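Long-range contacts in nucleoporin NUP82 (Chaetomium thermophilum, PDB 5CWW), which probably serves as a structural component of the nuclear pore complex and may dock transport factors, this chain being its N-terminal beta-propeller part: residues Ala255-Gly266 against Leu389-Pro399; Gly265-Trp273 against Ala283-Trp292. All coordinates share one frame; numbering follows the deposited sequence.

Interaction 1. Residues Ala255-Gly266 against Leu389-Pro399; sequences AAACFPTRDSGG and LKDIYVIGEKP
Gly265 N donates to Glu397 O (2.9 Å) in a nearly straight bond between the loops that follow the two strands. Lys398, its chain bent at chi3 (75°) and chi4 (61°), doubles back to set NZ 2.9 Å from Asp263 O, above the plane of that carbonyl. A longer bond runs from Thr261 N to Val394 O at 3.3 Å, and Gly396 N reaches Thr261 OG1 only weakly. One water bridges the two segments, donating to Phe259 O and accepting from Val394 N. Packing follows. Cys258 SG, set between its backbone N and carbonyl carbon (chi1 67°), comes 3.6 Å from Val394 CG2, with Ile392 CG2 next to it. Ala256 offers its CB to Ile392 CG2 (4.2 Å) and to the carboxylate of Asp391, whose other oxygen meets Arg47. Thr261 crosses Tyr393 at about a right angle, CG2 to OH 3.5 Å, that hydroxyl being hydrogen-bonded to Pro499 O. The strands 255-258 and 389-395 run almost parallel, 5.3 Å apart at closest approach, joined by side chains instead of a backbone ladder. Such side-by-side inner strands, each at the edge of its own sheet, are characteristic of adjacent blades in a beta-propeller.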
loop_
_atom_site.group_PDB
_atom_site.type_symbol
_atom_site.label_atom_id
_atom_site.label_comp_id
_atom_site.label_asym_id
_atom_site.label_seq_id
_atom_site.Cartn_x
_atom_site.Cartn_y
_atom_site.Cartn_z
ATOM N N ALA B 255 -1.674 5.975 -1.641
ATOM C CA ALA B 255 -2.831 5.688 -2.482
ATOM C C ALA B 255 -3.311 4.261 -2.245
ATOM O O ALA B 255 -4.509 4.013 -2.137
ATOM C CB ALA B 255 -2.491 5.892 -3.946
ATOM N N ALA B 256 -2.371 3.324 -2.168
ATOM C CA ALA B 256 -2.707 1.928 -1.923
ATOM C C ALA B 256 -1.468 1.113 -1.584
ATOM O O ALA B 256 -0.343 1.518 -1.872
ATOM C CB ALA B 256 -3.412 1.326 -3.132
ATOM N N ALA B 257 -1.694 -0.046 -0.978
ATOM C CA ALA B 257 -0.621 -0.966 -0.636
ATOM C C ALA B 257 -1.087 -2.394 -0.872
ATOM O O ALA B 257 -2.282 -2.687 -0.793
ATOM C CB ALA B 257 -0.192 -0.780 0.801
ATOM N N CYS B 258 -0.144 -3.280 -1.169
ATOM C CA CYS B 258 -0.477 -4.677 -1.377
ATOM C C CYS B 258 0.708 -5.582 -1.079
ATOM O O CYS B 258 1.861 -5.144 -1.098
ATOM C CB CYS B 258 -0.950 -4.899 -2.814
ATOM S SG CYS B 258 0.336 -4.644 -4.051
ATOM N N PHE B 259 0.402 -6.838 -0.768
ATOM C CA PHE B 259 1.390 -7.903 -0.783
ATOM C C PHE B 259 1.321 -8.572 -2.144
ATOM O O PHE B 259 0.282 -8.522 -2.806
ATOM C CB PHE B 259 1.133 -8.928 0.323
ATOM C CG PHE B 259 1.524 -8.458 1.691
ATOM C CD1 PHE B 259 2.857 -8.384 2.057
ATOM C CD2 PHE B 259 0.560 -8.103 2.617
ATOM C CE1 PHE B 259 3.225 -7.951 3.319
ATOM C CE2 PHE B 259 0.920 -7.672 3.884
ATOM C CZ PHE B 259 2.256 -7.596 4.232
ATOM N N PRO B 260 2.423 -9.198 -2.578
ATOM C CA PRO B 260 2.310 -9.968 -3.812
ATOM C C PRO B 260 1.263 -11.061 -3.693
ATOM O O PRO B 260 0.993 -11.548 -2.591
ATOM C CB PRO B 260 3.710 -10.561 -3.984
ATOM C CG PRO B 260 4.596 -9.563 -3.348
ATOM C CD PRO B 260 3.824 -9.065 -2.149
ATOM N N THR B 261 0.663 -11.396 -4.829
ATOM C CA THR B 261 -0.176 -12.575 -4.966
ATOM C C THR B 261 0.558 -13.752 -4.340
ATOM O O THR B 261 1.769 -13.878 -4.512
ATOM C CB THR B 261 -0.482 -12.860 -6.445
ATOM O OG1 THR B 261 0.750 -13.000 -7.162
ATOM C CG2 THR B 261 -1.280 -11.717 -7.057
ATOM N N ARG B 262 -0.144 -14.611 -3.608
ATOM C CA ARG B 262 0.553 -15.681 -2.902
ATOM C C ARG B 262 0.988 -16.753 -3.892
ATOM O O ARG B 262 0.918 -16.553 -5.105
ATOM C CB ARG B 262 -0.320 -16.296 -1.806
ATOM C CG ARG B 262 0.482 -16.786 -0.597
ATOM C CD ARG B 262 -0.218 -17.910 0.153
ATOM N NE ARG B 262 0.598 -18.413 1.256
ATOM C CZ ARG B 262 0.217 -19.370 2.100
ATOM N NH1 ARG B 262 -0.974 -19.939 1.975
ATOM N NH2 ARG B 262 1.031 -19.758 3.074
ATOM N N ASP B 263 1.433 -17.889 -3.368
ATOM C CA ASP B 263 2.153 -18.879 -4.161
ATOM C C ASP B 263 3.403 -18.240 -4.773
ATOM O O ASP B 263 3.943 -18.737 -5.760
ATOM C CB ASP B 263 1.255 -19.464 -5.256
ATOM C CG ASP B 263 -0.105 -19.885 -4.732
ATOM O OD1 ASP B 263 -0.226 -20.133 -3.514
ATOM O OD2 ASP B 263 -1.055 -19.965 -5.540
ATOM N N SER B 264 3.859 -17.139 -4.175
ATOM C CA SER B 264 5.055 -16.446 -4.640
ATOM C C SER B 264 6.267 -16.948 -3.878
ATOM O O SER B 264 6.159 -17.350 -2.723
ATOM C CB SER B 264 4.915 -14.933 -4.469
ATOM O OG SER B 264 3.845 -14.427 -5.244
ATOM N N GLY B 265 7.420 -16.919 -4.535
ATOM C CA GLY B 265 8.651 -17.407 -3.944
ATOM C C GLY B 265 9.559 -16.276 -3.519
ATOM O O GLY B 265 9.189 -15.101 -3.595
ATOM N N GLY B 266 10.755 -16.636 -3.070
ATOM C CA GLY B 266 11.727 -15.662 -2.620
ATOM C C GLY B 266 11.183 -14.765 -1.531
ATOM O O GLY B 266 10.439 -15.204 -0.654
ATOM N N LEU B 389 -0.787 8.248 -8.882
ATOM C CA LEU B 389 -1.187 6.845 -8.771
ATOM C C LEU B 389 -2.419 6.678 -7.893
ATOM O O LEU B 389 -2.639 7.447 -6.954
ATOM C CB LEU B 389 -0.042 5.996 -8.215
ATOM C CG LEU B 389 1.172 5.798 -9.128
ATOM C CD1 LEU B 389 2.241 5.005 -8.402
ATOM C CD2 LEU B 389 0.781 5.095 -10.419
ATOM N N LYS B 390 -3.216 5.661 -8.208
ATOM C CA LYS B 390 -4.435 5.379 -7.459
ATOM C C LYS B 390 -4.516 3.926 -7.002
ATOM O O LYS B 390 -5.266 3.605 -6.083
ATOM C CB LYS B 390 -5.660 5.737 -8.305
ATOM C CG LYS B 390 -5.881 7.239 -8.446
ATOM C CD LYS B 390 -6.335 7.866 -7.126
ATOM C CE LYS B 390 -6.126 9.372 -7.093
ATOM N NZ LYS B 390 -6.926 10.069 -8.134
ATOM N N ASP B 391 -3.749 3.047 -7.638
ATOM C CA ASP B 391 -3.698 1.660 -7.193
ATOM C C ASP B 391 -2.389 0.993 -7.582
ATOM O O ASP B 391 -1.675 1.456 -8.471
ATOM C CB ASP B 391 -4.866 0.863 -7.773
ATOM C CG ASP B 391 -5.278 -0.303 -6.886
ATOM O OD1 ASP B 391 -4.530 -0.641 -5.945
ATOM O OD2 ASP B 391 -6.350 -0.893 -7.137
ATOM N N ILE B 392 -2.083 -0.100 -6.894
ATOM C CA ILE B 392 -0.897 -0.890 -7.178
ATOM C C ILE B 392 -1.258 -2.365 -7.067
ATOM O O ILE B 392 -2.019 -2.763 -6.184
ATOM C CB ILE B 392 0.267 -0.547 -6.222
ATOM C CG1 ILE B 392 1.508 -1.374 -6.573
ATOM C CG2 ILE B 392 -0.150 -0.754 -4.762
ATOM C CD1 ILE B 392 2.773 -0.917 -5.878
ATOM N N TYR B 393 -0.722 -3.167 -7.981
ATOM C CA TYR B 393 -0.992 -4.598 -8.014
ATOM C C TYR B 393 0.272 -5.342 -8.409
ATOM O O TYR B 393 0.819 -5.120 -9.488
ATOM C CB TYR B 393 -2.127 -4.913 -8.986
ATOM C CG TYR B 393 -2.357 -6.390 -9.203
ATOM C CD1 TYR B 393 -2.935 -7.174 -8.215
ATOM C CD2 TYR B 393 -2.003 -6.997 -10.400
ATOM C CE1 TYR B 393 -3.149 -8.525 -8.412
ATOM C CE2 TYR B 393 -2.215 -8.346 -10.606
ATOM C CZ TYR B 393 -2.788 -9.106 -9.609
ATOM O OH TYR B 393 -2.997 -10.447 -9.813
ATOM N N VAL B 394 0.741 -6.210 -7.519
ATOM C CA VAL B 394 2.021 -6.877 -7.703
ATOM C C VAL B 394 1.857 -8.382 -7.845
ATOM O O VAL B 394 1.274 -9.042 -6.989
ATOM C CB VAL B 394 2.972 -6.589 -6.532
ATOM C CG1 VAL B 394 4.336 -7.237 -6.773
ATOM C CG2 VAL B 394 3.128 -5.087 -6.345
ATOM N N ILE B 395 2.381 -8.913 -8.943
ATOM C CA ILE B 395 2.430 -10.349 -9.160
ATOM C C ILE B 395 3.814 -10.832 -8.756
ATOM O O ILE B 395 4.804 -10.542 -9.429
ATOM C CB ILE B 395 2.137 -10.712 -10.623
ATOM C CG1 ILE B 395 0.820 -10.075 -11.070
ATOM C CG2 ILE B 395 2.075 -12.225 -10.790
ATOM C CD1 ILE B 395 0.613 -10.074 -12.559
ATOM N N GLY B 396 3.882 -11.559 -7.647
ATOM C CA GLY B 396 5.156 -11.995 -7.112
ATOM C C GLY B 396 5.847 -12.998 -8.013
ATOM O O GLY B 396 5.196 -13.762 -8.726
ATOM N N GLU B 397 7.176 -12.982 -7.985
ATOM C CA GLU B 397 7.969 -14.004 -8.651
ATOM C C GLU B 397 7.513 -15.374 -8.179
ATOM O O GLU B 397 7.113 -15.531 -7.026
ATOM C CB GLU B 397 9.456 -13.813 -8.360
ATOM C CG GLU B 397 9.782 -13.765 -6.868
ATOM C CD GLU B 397 11.246 -14.013 -6.572
ATOM O OE1 GLU B 397 11.825 -14.952 -7.154
ATOM O OE2 GLU B 397 11.812 -13.270 -5.748
ATOM N N LYS B 398 7.573 -16.361 -9.065
ATOM C CA LYS B 398 7.209 -17.723 -8.702
ATOM C C LYS B 398 8.470 -18.571 -8.584
ATOM O O LYS B 398 9.444 -18.327 -9.296
ATOM C CB LYS B 398 6.250 -18.317 -9.733
ATOM C CG LYS B 398 4.976 -17.502 -9.922
ATOM C CD LYS B 398 3.852 -18.326 -10.540
ATOM C CE LYS B 398 3.238 -19.302 -9.541
ATOM N NZ LYS B 398 2.630 -18.610 -8.366
ATOM N N PRO B 399 8.466 -19.564 -7.675
ATOM C CA PRO B 399 9.641 -20.431 -7.520
ATOM C C PRO B 399 10.035 -21.128 -8.820
ATOM O O PRO B 399 9.165 -21.494 -9.609
ATOM C CB PRO B 399 9.188 -21.453 -6.471
ATOM C CG PRO B 399 8.101 -20.777 -5.724
ATOM C CD PRO B 399 7.399 -19.912 -6.720
HETATM O O HOH W 1 -0.688 -7.815 -5.378
#

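Interaction 2. Residues Gly265-Trp273 against Ala283-Trp292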
loop_
_atom_site.group_PDB
_atom_site.type_symbol
_atom_site.label_atom_id
_atom_site.label_comp_id
_atom_site.label_asym_id
_atom_site.label_seq_id
_atom_site.Cartn_x
_atom_site.Cartn_y
_atom_site.Cartn_z
ATOM N N GLY B 265 7.420 -16.919 -4.535
ATOM C CA GLY B 265 8.651 -17.407 -3.944
ATOM C C GLY B 265 9.559 -16.276 -3.519
ATOM O O GLY B 265 9.189 -15.101 -3.595
ATOM N N GLY B 266 10.755 -16.636 -3.070
ATOM C CA GLY B 266 11.727 -15.662 -2.620
ATOM C C GLY B 266 11.183 -14.765 -1.531
ATOM O O GLY B 266 10.439 -15.204 -0.654
ATOM N N TRP B 267 11.557 -13.494 -1.596
ATOM C CA TRP B 267 11.173 -12.525 -0.581
ATOM C C TRP B 267 9.775 -11.955 -0.806
ATOM O O TRP B 267 9.275 -11.196 0.023
ATOM C CB TRP B 267 12.181 -11.381 -0.550
ATOM C CG TRP B 267 13.564 -11.800 -0.169
ATOM C CD1 TRP B 267 14.632 -11.963 -1.004
ATOM C CD2 TRP B 267 14.035 -12.106 1.149
ATOM N NE1 TRP B 267 15.737 -12.350 -0.286
ATOM C CE2 TRP B 267 15.397 -12.446 1.037
ATOM C CE3 TRP B 267 13.435 -12.127 2.411
ATOM C CZ2 TRP B 267 16.170 -12.803 2.141
ATOM C CZ3 TRP B 267 14.203 -12.483 3.506
ATOM C CH2 TRP B 267 15.556 -12.814 3.363
ATOM N N ALA B 268 9.157 -12.316 -1.927
ATOM C CA ALA B 268 7.881 -11.729 -2.336
ATOM C C ALA B 268 6.798 -11.788 -1.253
ATOM O O ALA B 268 6.141 -10.784 -0.982
ATOM C CB ALA B 268 7.383 -12.411 -3.607
ATOM N N PRO B 269 6.610 -12.953 -0.614
ATOM C CA PRO B 269 5.511 -12.990 0.361
ATOM C C PRO B 269 5.805 -12.254 1.674
ATOM O O PRO B 269 4.928 -12.215 2.534
ATOM C CB PRO B 269 5.303 -14.489 0.611
ATOM C CG PRO B 269 6.478 -15.203 -0.002
ATOM C CD PRO B 269 7.387 -14.203 -0.640
ATOM N N MET B 270 6.999 -11.680 1.818
ATOM C CA MET B 270 7.319 -10.829 2.968
ATOM C C MET B 270 7.520 -9.380 2.547
ATOM O O MET B 270 8.053 -8.579 3.315
ATOM C CB MET B 270 8.590 -11.302 3.672
ATOM C CG MET B 270 8.631 -12.766 3.987
ATOM S SD MET B 270 10.213 -13.215 4.712
ATOM C CE MET B 270 10.109 -14.997 4.586
ATOM N N THR B 271 7.116 -9.050 1.327
ATOM C CA THR B 271 7.362 -7.721 0.786
ATOM C C THR B 271 6.065 -6.940 0.672
ATOM O O THR B 271 5.165 -7.324 -0.074
ATOM C CB THR B 271 8.039 -7.789 -0.594
ATOM O OG1 THR B 271 9.221 -8.594 -0.506
ATOM C CG2 THR B 271 8.413 -6.391 -1.080
ATOM N N LEU B 272 5.972 -5.845 1.419
ATOM C CA LEU B 272 4.843 -4.933 1.292
ATOM C C LEU B 272 5.190 -3.847 0.286
ATOM O O LEU B 272 6.212 -3.170 0.413
ATOM C CB LEU B 272 4.480 -4.309 2.641
ATOM C CG LEU B 272 3.286 -3.349 2.620
ATOM C CD1 LEU B 272 2.000 -4.090 2.267
ATOM C CD2 LEU B 272 3.145 -2.630 3.962
ATOM N N TRP B 273 4.341 -3.704 -0.724
ATOM C CA TRP B 273 4.514 -2.693 -1.756
ATOM C C TRP B 273 3.540 -1.549 -1.524
ATOM O O TRP B 273 2.391 -1.782 -1.148
ATOM C CB TRP B 273 4.291 -3.301 -3.142
ATOM C CG TRP B 273 5.410 -4.172 -3.618
ATOM C CD1 TRP B 273 5.557 -5.514 -3.400
ATOM C CD2 TRP B 273 6.536 -3.770 -4.405
ATOM N NE1 TRP B 273 6.705 -5.969 -4.005
ATOM C CE2 TRP B 273 7.324 -4.917 -4.628
ATOM C CE3 TRP B 273 6.953 -2.550 -4.945
ATOM C CZ2 TRP B 273 8.507 -4.879 -5.362
ATOM C CZ3 TRP B 273 8.127 -2.515 -5.676
ATOM C CH2 TRP B 273 8.888 -3.671 -5.877
ATOM N N ALA B 283 8.853 -0.147 -1.258
ATOM C CA ALA B 283 8.767 -1.538 -0.833
ATOM C C ALA B 283 9.378 -1.716 0.552
ATOM O O ALA B 283 10.383 -1.090 0.879
ATOM C CB ALA B 283 9.456 -2.447 -1.841
ATOM N N LEU B 284 8.750 -2.568 1.357
ATOM C CA LEU B 284 9.255 -2.933 2.677
ATOM C C LEU B 284 9.487 -4.431 2.742
ATOM O O LEU B 284 8.554 -5.208 2.550
ATOM C CB LEU B 284 8.265 -2.542 3.773
ATOM C CG LEU B 284 8.276 -1.149 4.393
ATOM C CD1 LEU B 284 7.176 -1.095 5.439
ATOM C CD2 LEU B 284 9.622 -0.808 5.018
ATOM N N CYS B 285 10.714 -4.842 3.042
ATOM C CA CYS B 285 11.036 -6.264 3.077
ATOM C C CYS B 285 12.220 -6.554 3.997
ATOM O O CYS B 285 13.249 -5.893 3.895
ATOM C CB CYS B 285 11.342 -6.760 1.663
ATOM S SG CYS B 285 11.929 -8.457 1.583
ATOM N N PRO B 286 12.093 -7.559 4.884
ATOM C CA PRO B 286 10.966 -8.471 5.112
ATOM C C PRO B 286 10.000 -7.988 6.193
ATOM O O PRO B 286 10.416 -7.784 7.334
ATOM C CB PRO B 286 11.662 -9.755 5.555
ATOM C CG PRO B 286 12.856 -9.275 6.305
ATOM C CD PRO B 286 13.246 -7.929 5.724
ATOM N N LEU B 287 8.732 -7.816 5.833
ATOM C CA LEU B 287 7.709 -7.403 6.787
ATOM C C LEU B 287 6.936 -8.622 7.274
ATOM O O LEU B 287 6.185 -9.232 6.510
ATOM C CB LEU B 287 6.756 -6.387 6.153
ATOM C CG LEU B 287 5.664 -5.836 7.075
ATOM C CD1 LEU B 287 6.267 -5.013 8.206
ATOM C CD2 LEU B 287 4.664 -5.009 6.284
ATOM N N LEU B 288 7.126 -8.970 8.543
ATOM C CA LEU B 288 6.490 -10.145 9.130
ATOM C C LEU B 288 5.768 -9.803 10.430
ATOM O O LEU B 288 6.214 -8.935 11.183
ATOM C CB LEU B 288 7.531 -11.236 9.395
ATOM C CG LEU B 288 8.082 -11.995 8.185
ATOM C CD1 LEU B 288 9.265 -12.851 8.608
ATOM C CD2 LEU B 288 7.008 -12.859 7.547
ATOM N N PRO B 289 4.646 -10.485 10.705
ATOM C CA PRO B 289 4.082 -10.393 12.055
ATOM C C PRO B 289 4.966 -11.131 13.059
ATOM O O PRO B 289 5.937 -11.766 12.647
ATOM C CB PRO B 289 2.705 -11.055 11.915
ATOM C CG PRO B 289 2.790 -11.885 10.689
ATOM C CD PRO B 289 3.763 -11.218 9.782
ATOM N N GLN B 290 4.644 -11.040 14.346
ATOM C CA GLN B 290 5.451 -11.674 15.387
ATOM C C GLN B 290 5.591 -13.170 15.150
ATOM O O GLN B 290 6.618 -13.767 15.474
ATOM C CB GLN B 290 4.840 -11.430 16.768
ATOM C CG GLN B 290 4.868 -9.981 17.202
ATOM C CD GLN B 290 4.349 -9.781 18.611
ATOM O OE1 GLN B 290 4.981 -9.105 19.426
ATOM N NE2 GLN B 290 3.190 -10.358 18.905
ATOM N N ARG B 291 4.546 -13.767 14.590
ATOM C CA ARG B 291 4.543 -15.187 14.266
ATOM C C ARG B 291 4.032 -15.374 12.846
ATOM O O ARG B 291 3.133 -14.656 12.410
ATOM C CB ARG B 291 3.682 -15.962 15.264
ATOM C CG ARG B 291 4.378 -16.240 16.587
ATOM C CD ARG B 291 3.403 -16.735 17.642
ATOM N NE ARG B 291 2.777 -15.631 18.367
ATOM C CZ ARG B 291 3.283 -15.057 19.456
ATOM N NH1 ARG B 291 4.436 -15.474 19.967
ATOM N NH2 ARG B 291 2.635 -14.059 20.039
ATOM N N TRP B 292 4.603 -16.334 12.124
ATOM C CA TRP B 292 4.291 -16.508 10.708
ATOM C C TRP B 292 4.373 -17.970 10.273
ATOM O O TRP B 292 5.056 -18.783 10.898
ATOM C CB TRP B 292 5.233 -15.652 9.854
ATOM C CG TRP B 292 6.694 -15.919 10.086
ATOM C CD1 TRP B 292 7.398 -15.703 11.235
ATOM C CD2 TRP B 292 7.633 -16.440 9.136
ATOM N NE1 TRP B 292 8.713 -16.063 11.062
ATOM C CE2 TRP B 292 8.883 -16.518 9.782
ATOM C CE3 TRP B 292 7.537 -16.850 7.802
ATOM C CZ2 TRP B 292 10.026 -16.991 9.141
ATOM C CZ3 TRP B 292 8.674 -17.319 7.168
ATOM C CH2 TRP B 292 9.901 -17.384 7.837
#
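Leu272 and Leu284 form an antiparallel hydrogen-bonded pair (Leu272 N to Leu284 O 2.9 Å, Leu284 N to Leu272 O 2.8 Å), and beyond the cis peptide before Pro286, Leu287 N donates to Met270 O (2.7 Å). On one face of the hairpin the CB of Ala283 sits over the six-membered ring of Trp273, 9° off its normal, a CH-pi contact. On the other, Leu272 and Leu287 lie side by side, CD2 to CD2 3.7 Å. Met270 has CG anti to its carbonyl carbon (chi1 -49°) and then runs extended, so that SD lies 3.8 Å from Pro286 CB and CE meets Trp292 obliquely, 3.8 Å from CZ3. Leu288 CD1 covers the centre of one face of that indole. Cys285 SG packs on Trp267 CB (3.6 Å) and also lies oblique to the five-membered ring of that indole, a sulfur-aromatic contact. Thr271 OG1 bonds to Trp267 O from the face of that carbonyl opposite to Met270 N; a valine here would probably leave Trp267 O without its second hydrogen bond and the 267-270 backbone less firmly held. The contact is thus largely apolar, with two sulfurs set beside indole rings, while the carbonyls of Met270, Leu272 and Leu284 each accept a backbone N-H across it.

Read from the N terminus, strand 254-258 enters first, and the loop after it passes through Gly265 and Gly266, which belong to both contacts, before returning as strand 272-276. Interaction 2 then closes a short loop: only nine residues separate its segments, and they complete a hairpin. Interaction 1 closes a far longer one of 122 intervening residues, which takes in interaction 2 apart from the two shared glycines, together with helices 298-315 and 321-338. The two therefore nest without crossing. They also meet directly, since Cys258 O and Trp273 N probably hydrogen bond between neighbouring strands. Interaction 2 works within one sheet and out to strand 291-292, whereas interaction 1 ties that sheet to the next.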